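Local coordinates for Tll1590 protein (Thermosynechococcus elongatus, PDB 6LDQ) that belongs to the GT-B clan through a glycosyl transferase 4-like domain, a Rossmann-like alpha/beta sandwich, at residues A[8-13]-A[209-214]; A[46-51]-A[102-107]; A[59-64]-A[69-74]; A[192-197]-A[201-206]. One frame throughout, in Å; residues are numbered along the deposited sequence.

Interaction 1 of 4, residues A[8-13]-A[209-214]; sequences IALISV and QLYRQL
Tyr211 reaches from helix 200-216 toward strand 8-11 and sets its OH beside Leu10 CD1, at 4.0 Å. That touch is van der Waals packing of a methyl on the oxygen, not a hydrogen bond. The polar partner of the hydroxyl is His110 ND1 on the neighbouring strand 108-112. This hydrogen bond satisfies the buried hydroxyl and holds the far end of the ring.

The closest approach between the two segments is at one flank of the ring, where Ile8 CD1 lies 3.6 Å from Tyr211 CE2. The same methyl is 4.1 Å from Tyr211 CD2. It comes obliquely, and the two side chains cross at about a right angle. Ile8 can do this because its CG1 is turned between the backbone N and the carbonyl carbon (chi1 70°), and CD1 then continues in an extended line toward the helix. Leu10 also meets the ring crosswise, with CD1 alone. Ile8 and Leu10 are two residues apart on the strand and lie on the same face of it. Their CD1 atoms are 4.1 Å apart, with Ile8 CD1 nearer the ring carbons and Leu10 CD1 at the hydroxyl.

Trp45 packs edge-to-face with Tyr211, and Leu40 and Leu108 add further apolar surface around it. Leu10 also meets Val33 and Leu36 of helix 32-42, whereas Ala9 and Ile11 touch helix 90-104. The strand therefore has helices on both faces, the three-layer arrangement of a Rossmann-like alpha/beta sandwich as in GT-B domains.

Interaction 2 of 4, residues A[46-51]-A[102-107]; sequences HVDMFT and AKYGYP
Three aromatic rings and one carboxylate meet here, with Asp48 OD2 and Tyr106 OH between them. Asp48 OD2 lies over the centre of one face of the Tyr104 ring, 4.2 Å above its plane. The same oxygen stands at the edge of the Tyr106 ring, in its plane. A face of the Tyr106 ring carries Tyr104 CB, offset toward the rim. The Phe50 ring receives Tyr106 OH at its edge, with Phe50 CZ 3.2 Å from that oxygen.

The polar link is the hydrogen bond from Tyr106 OH to Asp48 OD2, 2.7 Å long. It meets the carboxylate on the anti side and somewhat out of its plane. Carboxylate and tyrosine ring are nearly perpendicular, with planes 86° apart. The other oxygen, Asp48 OD1, forms a salt bridge with Arg69 NE. The buried carboxylate thus has a partner on each oxygen, which probably favours its charged form.

Phe50 and Tyr106 approach from opposite directions. Their planes make an angle of 80° and their centroids are 5.9 Å apart, but the pair is oblique. Phe50 CZ lies 3.9 Å from Tyr106 CZ. Phe50 also packs edge-to-face with Phe97 and Tyr100 of helix 90-104.

Gly105 leaves the helix with positive phi (57°), and the chain turns so that Tyr106 points toward the strand. The contact joins the C-terminal end of helix 90-104 to strand 47-52, and Tyr106 also reaches Ala9 on strand 8-11. The helix links strand 68-73 to the parallel strand 108-112 and spans these two strands, a beta-alpha-beta crossover of the Rossmann-like sheet.

Interaction 3 of 4, residues A[59-64]-A[69-74]; sequences PDVIEH and RTIRLQ
Val61 and Ile71 lie side by side and point the same way, with Val61 CG2 4.0 Å from Ile71 CG1. They form a non-hydrogen-bonded antiparallel pair. Arg69 starts on the same face, opposite Glu63. Its chain is extended from CG to NE and passes Val61 at a slant, where Arg69 CD is 3.9 Å from Val61 CG1. Ile71 CD1 then lies over one face of the guanidinium, 3.6 Å above its plane and toward the rim. The guanidinium has its charged partner in Asp48 of strand 47-52.

His64 and Thr70 meet differently. Thr70 belongs to the other face, which it shares with Ile62. With OG1 anti to the carbonyl carbon (chi1 -55°), the hydroxyl is turned to the edge of the His64 ring, in its plane. The His64 NE2 to Thr70 OG1 hydrogen bond is 2.7 Å, and either atom could be the donor. One face of the imidazole carries Ile62 O.

Arg72 is bent at chi3, and its CD rests 3.3 Å from Pro59 O. Arg72 NH2 forms a salt bridge with Asp58. The backbones are joined by a pair of bonds between Ile62 and Thr70, and by Arg72 N to Asp60 O at 2.7 Å.

This beta hairpin ends the sheet. Strand 61-63 is outermost in the chain, and strand 68-73 runs beside strand 47-52. Tyr100 of helix 90-104 packs on Ile71 and Leu73, while Arg34 and Glu38 of helix 32-42 touch His64.

Interaction 4 of 4, residues A[192-197]-A[201-206]; sequences RLIPCG and EAIALQ
Ile194 packs against Ile203 and Gln206 where the last strand of this Rossmann-like sheet leads through a short loop into helix 200-216. Its two branches divide the work. Ile194 CG2 touches Ile203 CG2 at 4.1 Å. Ile194 CD1 reaches the base of the Gln206 side chain, 3.9 Å from Gln206 CB. The side chains slant past each other in both pairs.

The other branch of Ile203 faces backbone. Its CG1 stands anti to the carbonyl carbon (chi1 -75°), which carries CD1 toward the loop. There Ile203 CD1 is 3.8 Å from Gly197 O and 4.0 Å from Pro195 O. No hydrogen bond crosses between the segments, so the contact is one of hydrocarbon surfaces and carbonyl oxygens.

Further out, Ile194 is held by backbone hydrogen bonding to Val172 and by side-chain contact with Ile171, both on the adjacent strand 169-172. Cys196 is backbone-bonded to Thr173. Ile203 also packs on Leu36 of helix 32-42. Ala204, pointing away from the loop, touches Ala39 and Leu40 of that helix. Near the start of helix 200-216, Ala202 N makes a weak hydrogen bond with Asn199 OD1.

Overall arrangement
All four contacts reach one mixed sheet. Interaction 3 lies at the edge formed by strand 61-63, interactions 2 and 1 follow inward on strands 47-52 and 8-11, and interaction 4 starts from the opposite edge strand, 191-193. Interactions 1 and 2 have centres about 10 Å apart and touch through neighbouring strands. Interactions 2 and 3, about 12 Å apart between centres, touch across neighbouring strands 47-52 and 68-73. Interactions 1 and 4 both use helix 200-216. Interactions 3 and 4 are farthest apart, about 24 Å between centres. Along the chain, interaction 1 encloses the others. Its late helix returns to the first strand, bringing the first strand and the last helix of the model together.

Interaction 1 of 4, residues A[8-13]-A[209-214]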
loop_
_atom_site.group_PDB
_atom_site.type_symbol
_atom_site.label_atom_id
_atom_site.label_comp_id
_atom_site.label_asym_id
_atom_site.label_seq_id
_atom_site.Cartn_x
_atom_site.Cartn_y
_atom_site.Cartn_z
ATOM N N ILE A 8 6.903 -9.091 -1.903
ATOM C CA ILE A 8 5.912 -8.177 -1.279
ATOM C C ILE A 8 5.540 -7.105 -2.300
ATOM O O ILE A 8 6.344 -6.772 -3.083
ATOM C CB ILE A 8 6.408 -7.548 0.027
ATOM C CG1 ILE A 8 7.523 -6.544 -0.201
ATOM C CG2 ILE A 8 6.731 -8.557 1.098
ATOM C CD1 ILE A 8 7.905 -5.858 1.043
ATOM N N ALA A 9 4.308 -6.653 -2.241
ATOM C CA ALA A 9 3.799 -5.622 -3.124
ATOM C C ALA A 9 3.431 -4.414 -2.286
ATOM O O ALA A 9 2.726 -4.548 -1.277
ATOM C CB ALA A 9 2.584 -6.110 -3.922
ATOM N N LEU A 10 3.936 -3.252 -2.688
ATOM C CA LEU A 10 3.453 -1.972 -2.189
ATOM C C LEU A 10 2.568 -1.373 -3.276
ATOM O O LEU A 10 2.870 -1.486 -4.470
ATOM C CB LEU A 10 4.606 -1.021 -1.845
ATOM C CG LEU A 10 5.347 -1.139 -0.494
ATOM C CD1 LEU A 10 5.718 -2.554 -0.118
ATOM C CD2 LEU A 10 6.566 -0.218 -0.463
ATOM N N ILE A 11 1.456 -0.773 -2.871
ATOM C CA ILE A 11 0.511 -0.214 -3.829
ATOM C C ILE A 11 0.249 1.241 -3.473
ATOM O O ILE A 11 -0.112 1.544 -2.331
ATOM C CB ILE A 11 -0.815 -0.993 -3.852
ATOM C CG1 ILE A 11 -0.601 -2.392 -4.413
ATOM C CG2 ILE A 11 -1.844 -0.262 -4.713
ATOM C CD1 ILE A 11 -1.771 -3.292 -4.176
ATOM N N SER A 12 0.431 2.131 -4.462
ATOM C CA SER A 12 0.152 3.558 -4.408
ATOM C C SER A 12 -0.464 3.941 -5.762
ATOM O O SER A 12 0.211 4.461 -6.653
ATOM C CB SER A 12 1.405 4.370 -4.114
ATOM O OG SER A 12 1.106 5.745 -3.991
ATOM N N VAL A 13 -1.769 3.683 -5.903
ATOM C CA VAL A 13 -2.517 4.063 -7.106
ATOM C C VAL A 13 -2.064 5.430 -7.595
ATOM O O VAL A 13 -1.621 5.579 -8.741
ATOM C CB VAL A 13 -4.028 4.064 -6.849
ATOM C CG1 VAL A 13 -4.784 4.381 -8.163
ATOM C CG2 VAL A 13 -4.483 2.743 -6.239
ATOM N N GLN A 209 10.325 -4.717 10.450
ATOM C CA GLN A 209 10.046 -5.396 11.711
ATOM C C GLN A 209 8.561 -5.709 11.848
ATOM O O GLN A 209 8.185 -6.787 12.321
ATOM C CB GLN A 209 10.531 -4.536 12.883
ATOM C CG GLN A 209 9.732 -4.728 14.172
ATOM C CD GLN A 209 10.074 -6.040 14.846
ATOM O OE1 GLN A 209 11.166 -6.574 14.649
ATOM N NE2 GLN A 209 9.144 -6.578 15.627
ATOM N N LEU A 210 7.699 -4.780 11.439
ATOM C CA LEU A 210 6.270 -5.059 11.475
ATOM C C LEU A 210 5.931 -6.235 10.568
ATOM O O LEU A 210 5.254 -7.186 10.988
ATOM C CB LEU A 210 5.480 -3.810 11.076
ATOM C CG LEU A 210 4.863 -3.078 12.276
ATOM C CD1 LEU A 210 3.640 -3.845 12.716
ATOM C CD2 LEU A 210 5.857 -2.927 13.454
ATOM N N TYR A 211 6.434 -6.203 9.329
ATOM C CA TYR A 211 6.226 -7.314 8.405
ATOM C C TYR A 211 6.549 -8.644 9.080
ATOM O O TYR A 211 5.726 -9.566 9.107
ATOM C CB TYR A 211 7.100 -7.128 7.157
ATOM C CG TYR A 211 6.784 -5.916 6.283
ATOM C CD1 TYR A 211 5.709 -5.065 6.569
ATOM C CD2 TYR A 211 7.566 -5.629 5.170
ATOM C CE1 TYR A 211 5.439 -3.964 5.775
ATOM C CE2 TYR A 211 7.315 -4.542 4.369
ATOM C CZ TYR A 211 6.237 -3.708 4.670
ATOM O OH TYR A 211 5.997 -2.624 3.860
ATOM N N ARG A 212 7.737 -8.740 9.676
ATOM C CA ARG A 212 8.140 -9.997 10.288
ATOM C C ARG A 212 7.234 -10.363 11.457
ATOM O O ARG A 212 6.852 -11.527 11.612
ATOM C CB ARG A 212 9.604 -9.902 10.710
ATOM C CG ARG A 212 10.533 -9.637 9.529
ATOM C CD ARG A 212 11.990 -9.924 9.875
ATOM N NE ARG A 212 12.646 -8.713 10.348
ATOM C CZ ARG A 212 12.705 -8.354 11.624
ATOM N NH1 ARG A 212 13.314 -7.230 11.977
ATOM N NH2 ARG A 212 12.144 -9.123 12.549
ATOM N N GLN A 213 6.863 -9.380 12.276
ATOM C CA GLN A 213 5.887 -9.613 13.338
ATOM C C GLN A 213 4.603 -10.231 12.791
ATOM O O GLN A 213 4.108 -11.236 13.314
ATOM C CB GLN A 213 5.565 -8.292 14.039
ATOM C CG GLN A 213 6.139 -8.126 15.417
ATOM C CD GLN A 213 5.879 -6.733 15.949
ATOM O OE1 GLN A 213 6.807 -6.010 16.315
ATOM N NE2 GLN A 213 4.613 -6.336 15.962
ATOM N N LEU A 214 4.038 -9.615 11.750
ATOM C CA LEU A 214 2.850 -10.159 11.095
ATOM C C LEU A 214 3.063 -11.603 10.649
ATOM O O LEU A 214 2.211 -12.469 10.881
ATOM C CB LEU A 214 2.481 -9.296 9.890
ATOM C CG LEU A 214 1.716 -7.997 10.118
ATOM C CD1 LEU A 214 0.982 -7.633 8.840
ATOM C CD2 LEU A 214 0.735 -8.157 11.271
#

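Interaction 2 of 4, residues A[46-51]-A[102-107]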
loop_
_atom_site.group_PDB
_atom_site.type_symbol
_atom_site.label_atom_id
_atom_site.label_comp_id
_atom_site.label_asym_id
_atom_site.label_seq_id
_atom_site.Cartn_x
_atom_site.Cartn_y
_atom_site.Cartn_z
ATOM N N HIS A 46 12.210 -8.335 -1.309
ATOM C CA HIS A 46 11.905 -8.363 -2.738
ATOM C C HIS A 46 10.615 -7.571 -2.949
ATOM O O HIS A 46 9.542 -8.029 -2.554
ATOM C CB HIS A 46 11.765 -9.804 -3.219
ATOM C CG HIS A 46 12.951 -10.664 -2.896
ATOM N ND1 HIS A 46 13.054 -11.973 -3.313
ATOM C CD2 HIS A 46 14.084 -10.399 -2.200
ATOM C CE1 HIS A 46 14.201 -12.479 -2.887
ATOM N NE2 HIS A 46 14.846 -11.543 -2.212
ATOM N N VAL A 47 10.717 -6.383 -3.556
ATOM C CA VAL A 47 9.645 -5.380 -3.544
ATOM C C VAL A 47 9.194 -5.035 -4.963
ATOM O O VAL A 47 9.979 -4.492 -5.750
ATOM C CB VAL A 47 10.080 -4.082 -2.847
ATOM C CG1 VAL A 47 8.896 -3.081 -2.831
ATOM C CG2 VAL A 47 10.661 -4.349 -1.461
ATOM N N ASP A 48 7.902 -5.239 -5.239
ATOM C CA ASP A 48 7.220 -4.746 -6.431
ATOM C C ASP A 48 6.265 -3.638 -5.980
ATOM O O ASP A 48 5.365 -3.901 -5.187
ATOM C CB ASP A 48 6.429 -5.866 -7.122
ATOM C CG ASP A 48 7.337 -6.890 -7.868
ATOM O OD1 ASP A 48 8.458 -6.518 -8.244
ATOM O OD2 ASP A 48 6.896 -8.039 -8.076
ATOM N N MET A 49 6.473 -2.417 -6.473
ATOM C CA MET A 49 5.612 -1.275 -6.186
ATOM C C MET A 49 4.739 -0.994 -7.405
ATOM O O MET A 49 5.247 -0.958 -8.529
ATOM C CB MET A 49 6.452 -0.039 -5.843
ATOM C CG MET A 49 7.206 -0.118 -4.511
ATOM S SD MET A 49 8.538 1.098 -4.454
ATOM C CE MET A 49 9.702 0.244 -5.514
ATOM N N PHE A 50 3.436 -0.808 -7.186
ATOM C CA PHE A 50 2.476 -0.599 -8.268
ATOM C C PHE A 50 1.847 0.786 -8.138
ATOM O O PHE A 50 1.395 1.174 -7.047
ATOM C CB PHE A 50 1.370 -1.671 -8.269
ATOM C CG PHE A 50 1.874 -3.085 -8.470
ATOM C CD1 PHE A 50 2.471 -3.797 -7.422
ATOM C CD2 PHE A 50 1.752 -3.705 -9.708
ATOM C CE1 PHE A 50 2.937 -5.106 -7.628
ATOM C CE2 PHE A 50 2.217 -5.008 -9.914
ATOM C CZ PHE A 50 2.811 -5.705 -8.867
ATOM N N THR A 51 1.846 1.529 -9.242
ATOM C CA THR A 51 1.126 2.783 -9.360
ATOM C C THR A 51 0.449 2.780 -10.727
ATOM O O THR A 51 0.660 1.875 -11.546
ATOM C CB THR A 51 2.069 3.994 -9.149
ATOM O OG1 THR A 51 1.308 5.223 -9.149
ATOM C CG2 THR A 51 3.177 4.052 -10.215
ATOM N N ALA A 102 -1.498 -12.929 -9.609
ATOM C CA ALA A 102 -1.798 -14.295 -10.031
ATOM C C ALA A 102 -0.537 -15.135 -10.187
ATOM O O ALA A 102 -0.593 -16.349 -9.994
ATOM C CB ALA A 102 -2.577 -14.300 -11.342
ATOM N N LYS A 103 0.588 -14.509 -10.530
ATOM C CA LYS A 103 1.880 -15.179 -10.691
ATOM C C LYS A 103 2.758 -15.067 -9.448
ATOM O O LYS A 103 3.339 -16.066 -8.998
ATOM C CB LYS A 103 2.609 -14.579 -11.894
ATOM C CG LYS A 103 3.748 -15.386 -12.460
ATOM C CD LYS A 103 4.434 -14.572 -13.557
ATOM C CE LYS A 103 5.597 -15.314 -14.178
ATOM N NZ LYS A 103 6.519 -14.393 -14.894
ATOM N N TYR A 104 2.880 -13.862 -8.881
ATOM C CA TYR A 104 3.835 -13.658 -7.793
ATOM C C TYR A 104 3.286 -14.047 -6.435
ATOM O O TYR A 104 4.078 -14.308 -5.519
ATOM C CB TYR A 104 4.313 -12.205 -7.773
ATOM C CG TYR A 104 5.161 -11.903 -8.987
ATOM C CD1 TYR A 104 6.522 -12.175 -8.996
ATOM C CD2 TYR A 104 4.588 -11.403 -10.137
ATOM C CE1 TYR A 104 7.290 -11.928 -10.123
ATOM C CE2 TYR A 104 5.335 -11.150 -11.257
ATOM C CZ TYR A 104 6.688 -11.416 -11.252
ATOM O OH TYR A 104 7.412 -11.147 -12.386
ATOM N N GLY A 105 1.969 -14.112 -6.283
ATOM C CA GLY A 105 1.371 -14.600 -5.049
ATOM C C GLY A 105 1.783 -13.874 -3.788
ATOM O O GLY A 105 1.870 -14.505 -2.728
ATOM N N TYR A 106 2.047 -12.567 -3.870
ATOM C CA TYR A 106 2.498 -11.729 -2.752
ATOM C C TYR A 106 1.890 -12.089 -1.400
ATOM O O TYR A 106 0.686 -11.868 -1.180
ATOM C CB TYR A 106 2.198 -10.257 -3.055
ATOM C CG TYR A 106 2.734 -9.781 -4.388
ATOM C CD1 TYR A 106 4.092 -9.574 -4.581
ATOM C CD2 TYR A 106 1.883 -9.561 -5.457
ATOM C CE1 TYR A 106 4.594 -9.142 -5.806
ATOM C CE2 TYR A 106 2.365 -9.127 -6.688
ATOM C CZ TYR A 106 3.714 -8.914 -6.861
ATOM O OH TYR A 106 4.188 -8.496 -8.086
ATOM N N PRO A 107 2.690 -12.622 -0.457
ATOM C CA PRO A 107 2.159 -12.913 0.887
ATOM C C PRO A 107 1.883 -11.675 1.714
ATOM O O PRO A 107 1.216 -11.774 2.747
ATOM C CB PRO A 107 3.274 -13.758 1.540
ATOM C CG PRO A 107 4.521 -13.462 0.728
ATOM C CD PRO A 107 4.005 -13.272 -0.676
#

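Interaction 3 of 4, residues A[59-64]-A[69-74]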
loop_
_atom_site.group_PDB
_atom_site.type_symbol
_atom_site.label_atom_id
_atom_site.label_comp_id
_atom_site.label_asym_id
_atom_site.label_seq_id
_atom_site.Cartn_x
_atom_site.Cartn_y
_atom_site.Cartn_z
ATOM N N PRO A 59 6.735 3.874 -19.245
ATOM C CA PRO A 59 7.229 2.493 -19.203
ATOM C C PRO A 59 6.405 1.647 -18.241
ATOM O O PRO A 59 5.866 2.138 -17.243
ATOM C CB PRO A 59 8.665 2.658 -18.707
ATOM C CG PRO A 59 8.577 3.902 -17.850
ATOM C CD PRO A 59 7.675 4.812 -18.618
ATOM N N ASP A 60 6.314 0.351 -18.554
ATOM C CA ASP A 60 5.527 -0.576 -17.744
ATOM C C ASP A 60 6.254 -0.951 -16.451
ATOM O O ASP A 60 5.660 -0.972 -15.364
ATOM C CB ASP A 60 5.214 -1.825 -18.579
ATOM C CG ASP A 60 4.393 -1.500 -19.826
ATOM O OD1 ASP A 60 3.211 -1.114 -19.669
ATOM O OD2 ASP A 60 4.924 -1.617 -20.954
ATOM N N VAL A 61 7.535 -1.257 -16.553
ATOM C CA VAL A 61 8.336 -1.676 -15.417
ATOM C C VAL A 61 9.563 -0.787 -15.374
ATOM O O VAL A 61 10.232 -0.603 -16.398
ATOM C CB VAL A 61 8.751 -3.151 -15.512
ATOM C CG1 VAL A 61 9.550 -3.550 -14.275
ATOM C CG2 VAL A 61 7.536 -4.034 -15.670
ATOM N N ILE A 62 9.843 -0.215 -14.200
ATOM C CA ILE A 62 11.085 0.510 -13.959
ATOM C C ILE A 62 11.844 -0.239 -12.879
ATOM O O ILE A 62 11.433 -0.243 -11.713
ATOM C CB ILE A 62 10.854 1.965 -13.550
ATOM C CG1 ILE A 62 10.114 2.716 -14.654
ATOM C CG2 ILE A 62 12.193 2.645 -13.265
ATOM C CD1 ILE A 62 10.022 4.197 -14.419
ATOM N N GLU A 63 12.954 -0.858 -13.261
ATOM C CA GLU A 63 13.797 -1.573 -12.317
ATOM C C GLU A 63 14.698 -0.592 -11.566
ATOM O O GLU A 63 15.355 0.264 -12.172
ATOM C CB GLU A 63 14.624 -2.629 -13.055
ATOM C CG GLU A 63 13.824 -3.897 -13.377
ATOM C CD GLU A 63 14.503 -4.765 -14.423
ATOM O OE1 GLU A 63 14.020 -5.885 -14.678
ATOM O OE2 GLU A 63 15.510 -4.314 -15.003
ATOM N N HIS A 64 14.693 -0.693 -10.241
ATOM C CA HIS A 64 15.593 0.090 -9.409
ATOM C C HIS A 64 16.763 -0.724 -8.891
ATOM O O HIS A 64 17.831 -0.157 -8.644
ATOM C CB HIS A 64 14.826 0.700 -8.236
ATOM C CG HIS A 64 13.579 1.420 -8.647
ATOM N ND1 HIS A 64 13.601 2.631 -9.304
ATOM C CD2 HIS A 64 12.273 1.101 -8.491
ATOM C CE1 HIS A 64 12.363 3.029 -9.534
ATOM N NE2 HIS A 64 11.538 2.114 -9.059
ATOM N N ARG A 69 11.436 -2.975 -8.073
ATOM C CA ARG A 69 10.968 -2.334 -9.294
ATOM C C ARG A 69 9.640 -1.627 -9.042
ATOM O O ARG A 69 8.910 -1.953 -8.104
ATOM C CB ARG A 69 10.791 -3.344 -10.429
ATOM C CG ARG A 69 9.923 -4.516 -10.068
ATOM C CD ARG A 69 10.027 -5.671 -11.079
ATOM N NE ARG A 69 9.032 -6.694 -10.776
ATOM C CZ ARG A 69 8.502 -7.533 -11.660
ATOM N NH1 ARG A 69 8.881 -7.503 -12.933
ATOM N NH2 ARG A 69 7.602 -8.416 -11.260
ATOM N N THR A 70 9.336 -0.668 -9.910
ATOM C CA THR A 70 8.014 -0.046 -9.988
ATOM C C THR A 70 7.306 -0.585 -11.223
ATOM O O THR A 70 7.909 -0.665 -12.301
ATOM C CB THR A 70 8.113 1.481 -10.067
ATOM O OG1 THR A 70 8.876 1.965 -8.967
ATOM C CG2 THR A 70 6.709 2.152 -10.035
ATOM N N ILE A 71 6.041 -0.965 -11.062
ATOM C CA ILE A 71 5.196 -1.427 -12.157
ATOM C C ILE A 71 4.070 -0.411 -12.349
ATOM O O ILE A 71 3.372 -0.054 -11.388
ATOM C CB ILE A 71 4.651 -2.838 -11.867
ATOM C CG1 ILE A 71 5.771 -3.880 -12.036
ATOM C CG2 ILE A 71 3.491 -3.151 -12.777
ATOM C CD1 ILE A 71 5.613 -5.121 -11.168
ATOM N N ARG A 72 3.921 0.091 -13.572
ATOM C CA ARG A 72 2.885 1.076 -13.875
ATOM C C ARG A 72 1.760 0.383 -14.631
ATOM O O ARG A 72 1.980 -0.196 -15.704
ATOM C CB ARG A 72 3.455 2.255 -14.664
ATOM C CG ARG A 72 4.499 3.018 -13.876
ATOM C CD ARG A 72 5.172 4.114 -14.669
ATOM N NE ARG A 72 4.299 5.266 -14.847
ATOM C CZ ARG A 72 4.131 6.225 -13.944
ATOM N NH1 ARG A 72 4.782 6.167 -12.791
ATOM N NH2 ARG A 72 3.304 7.237 -14.196
ATOM N N LEU A 73 0.565 0.416 -14.062
ATOM C CA LEU A 73 -0.540 -0.349 -14.596
ATOM C C LEU A 73 -1.463 0.592 -15.348
ATOM O O LEU A 73 -1.723 1.710 -14.897
ATOM C CB LEU A 73 -1.313 -1.066 -13.490
ATOM C CG LEU A 73 -0.546 -2.017 -12.559
ATOM C CD1 LEU A 73 -1.384 -2.304 -11.328
ATOM C CD2 LEU A 73 -0.189 -3.318 -13.282
ATOM N N GLN A 74 -1.915 0.152 -16.514
ATOM C CA GLN A 74 -2.959 0.893 -17.204
ATOM C C GLN A 74 -4.261 0.664 -16.452
ATOM O O GLN A 74 -4.750 -0.467 -16.357
ATOM C CB GLN A 74 -3.062 0.469 -18.663
ATOM C CG GLN A 74 -4.135 1.242 -19.417
ATOM C CD GLN A 74 -4.014 1.107 -20.928
ATOM O OE1 GLN A 74 -3.057 0.517 -21.443
ATOM N NE2 GLN A 74 -4.991 1.655 -21.647
HETATM O O HOH W 1 1.951 -2.316 -17.116
#

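Interaction 4 of 4, residues A[192-197]-A[201-206]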
loop_
_atom_site.group_PDB
_atom_site.type_symbol
_atom_site.label_atom_id
_atom_site.label_comp_id
_atom_site.label_asym_id
_atom_site.label_seq_id
_atom_site.Cartn_x
_atom_site.Cartn_y
_atom_site.Cartn_z
ATOM N N ARG A 192 -0.104 1.738 14.206
ATOM C CA ARG A 192 1.275 1.816 14.671
ATOM C C ARG A 192 1.892 3.100 14.148
ATOM O O ARG A 192 1.610 3.504 13.017
ATOM C CB ARG A 192 2.094 0.611 14.197
ATOM C CG ARG A 192 1.626 -0.700 14.777
ATOM C CD ARG A 192 2.419 -1.051 16.026
ATOM N NE ARG A 192 1.643 -1.890 16.936
ATOM C CZ ARG A 192 2.130 -2.433 18.047
ATOM N NH1 ARG A 192 3.401 -2.231 18.391
ATOM N NH2 ARG A 192 1.348 -3.183 18.813
ATOM N N LEU A 193 2.741 3.723 14.964
ATOM C CA LEU A 193 3.357 5.001 14.625
ATOM C C LEU A 193 4.655 4.744 13.883
ATOM O O LEU A 193 5.610 4.224 14.465
ATOM C CB LEU A 193 3.628 5.839 15.872
ATOM C CG LEU A 193 4.187 7.230 15.586
ATOM C CD1 LEU A 193 3.158 8.066 14.789
ATOM C CD2 LEU A 193 4.543 7.945 16.880
ATOM N N ILE A 194 4.694 5.118 12.612
ATOM C CA ILE A 194 5.932 5.193 11.849
ATOM C C ILE A 194 6.036 6.598 11.273
ATOM O O ILE A 194 5.385 6.924 10.278
ATOM C CB ILE A 194 5.988 4.126 10.744
ATOM C CG1 ILE A 194 5.551 2.764 11.287
ATOM C CG2 ILE A 194 7.392 4.052 10.147
ATOM C CD1 ILE A 194 6.474 2.174 12.328
ATOM N N PRO A 195 6.832 7.465 11.888
ATOM C CA PRO A 195 6.679 8.903 11.659
ATOM C C PRO A 195 7.212 9.349 10.309
ATOM O O PRO A 195 8.170 8.793 9.770
ATOM C CB PRO A 195 7.485 9.535 12.802
ATOM C CG PRO A 195 7.815 8.397 13.746
ATOM C CD PRO A 195 7.858 7.175 12.905
ATOM N N CYS A 196 6.535 10.357 9.760
ATOM C CA CYS A 196 7.024 11.080 8.595
ATOM C C CYS A 196 8.472 11.504 8.804
ATOM O O CYS A 196 8.849 11.951 9.890
ATOM C CB CYS A 196 6.144 12.308 8.349
ATOM S SG CYS A 196 6.832 13.522 7.201
ATOM N N GLY A 197 9.287 11.348 7.765
ATOM C CA GLY A 197 10.669 11.788 7.853
ATOM C C GLY A 197 11.419 11.509 6.570
ATOM O O GLY A 197 10.900 10.891 5.635
ATOM N N GLU A 201 15.981 4.673 5.399
ATOM C CA GLU A 201 16.541 3.487 6.041
ATOM C C GLU A 201 15.861 3.220 7.385
ATOM O O GLU A 201 15.429 2.095 7.661
ATOM C CB GLU A 201 18.048 3.634 6.225
ATOM C CG GLU A 201 18.668 2.370 6.783
ATOM C CD GLU A 201 20.136 2.519 7.085
ATOM O OE1 GLU A 201 20.710 3.592 6.772
ATOM O OE2 GLU A 201 20.704 1.557 7.639
ATOM N N ALA A 202 15.738 4.251 8.234
ATOM C CA ALA A 202 15.107 4.028 9.535
ATOM C C ALA A 202 13.674 3.547 9.369
ATOM O O ALA A 202 13.255 2.572 10.003
ATOM C CB ALA A 202 15.139 5.301 10.389
ATOM N N ILE A 203 12.906 4.223 8.509
ATOM C CA ILE A 203 11.511 3.853 8.305
ATOM C C ILE A 203 11.398 2.399 7.858
ATOM O O ILE A 203 10.610 1.617 8.405
ATOM C CB ILE A 203 10.855 4.812 7.295
ATOM C CG1 ILE A 203 10.587 6.173 7.957
ATOM C CG2 ILE A 203 9.585 4.190 6.741
ATOM C CD1 ILE A 203 10.666 7.351 7.010
ATOM N N ALA A 204 12.214 2.012 6.879
ATOM C CA ALA A 204 12.155 0.659 6.341
ATOM C C ALA A 204 12.472 -0.382 7.406
ATOM O O ALA A 204 11.871 -1.462 7.428
ATOM C CB ALA A 204 13.112 0.540 5.152
ATOM N N LEU A 205 13.420 -0.078 8.296
ATOM C CA LEU A 205 13.734 -1.007 9.376
ATOM C C LEU A 205 12.540 -1.206 10.297
ATOM O O LEU A 205 12.255 -2.330 10.726
ATOM C CB LEU A 205 14.932 -0.499 10.177
ATOM C CG LEU A 205 16.288 -0.549 9.463
ATOM C CD1 LEU A 205 17.352 -0.003 10.401
ATOM C CD2 LEU A 205 16.623 -1.975 8.960
ATOM N N GLN A 206 11.840 -0.122 10.631
ATOM C CA GLN A 206 10.648 -0.266 11.464
ATOM C C GLN A 206 9.537 -0.998 10.713
ATOM O O GLN A 206 8.856 -1.860 11.281
ATOM C CB GLN A 206 10.181 1.113 11.946
ATOM C CG GLN A 206 11.107 1.721 13.014
ATOM C CD GLN A 206 10.984 0.999 14.333
ATOM O OE1 GLN A 206 10.031 0.250 14.556
ATOM N NE2 GLN A 206 11.965 1.189 15.210
#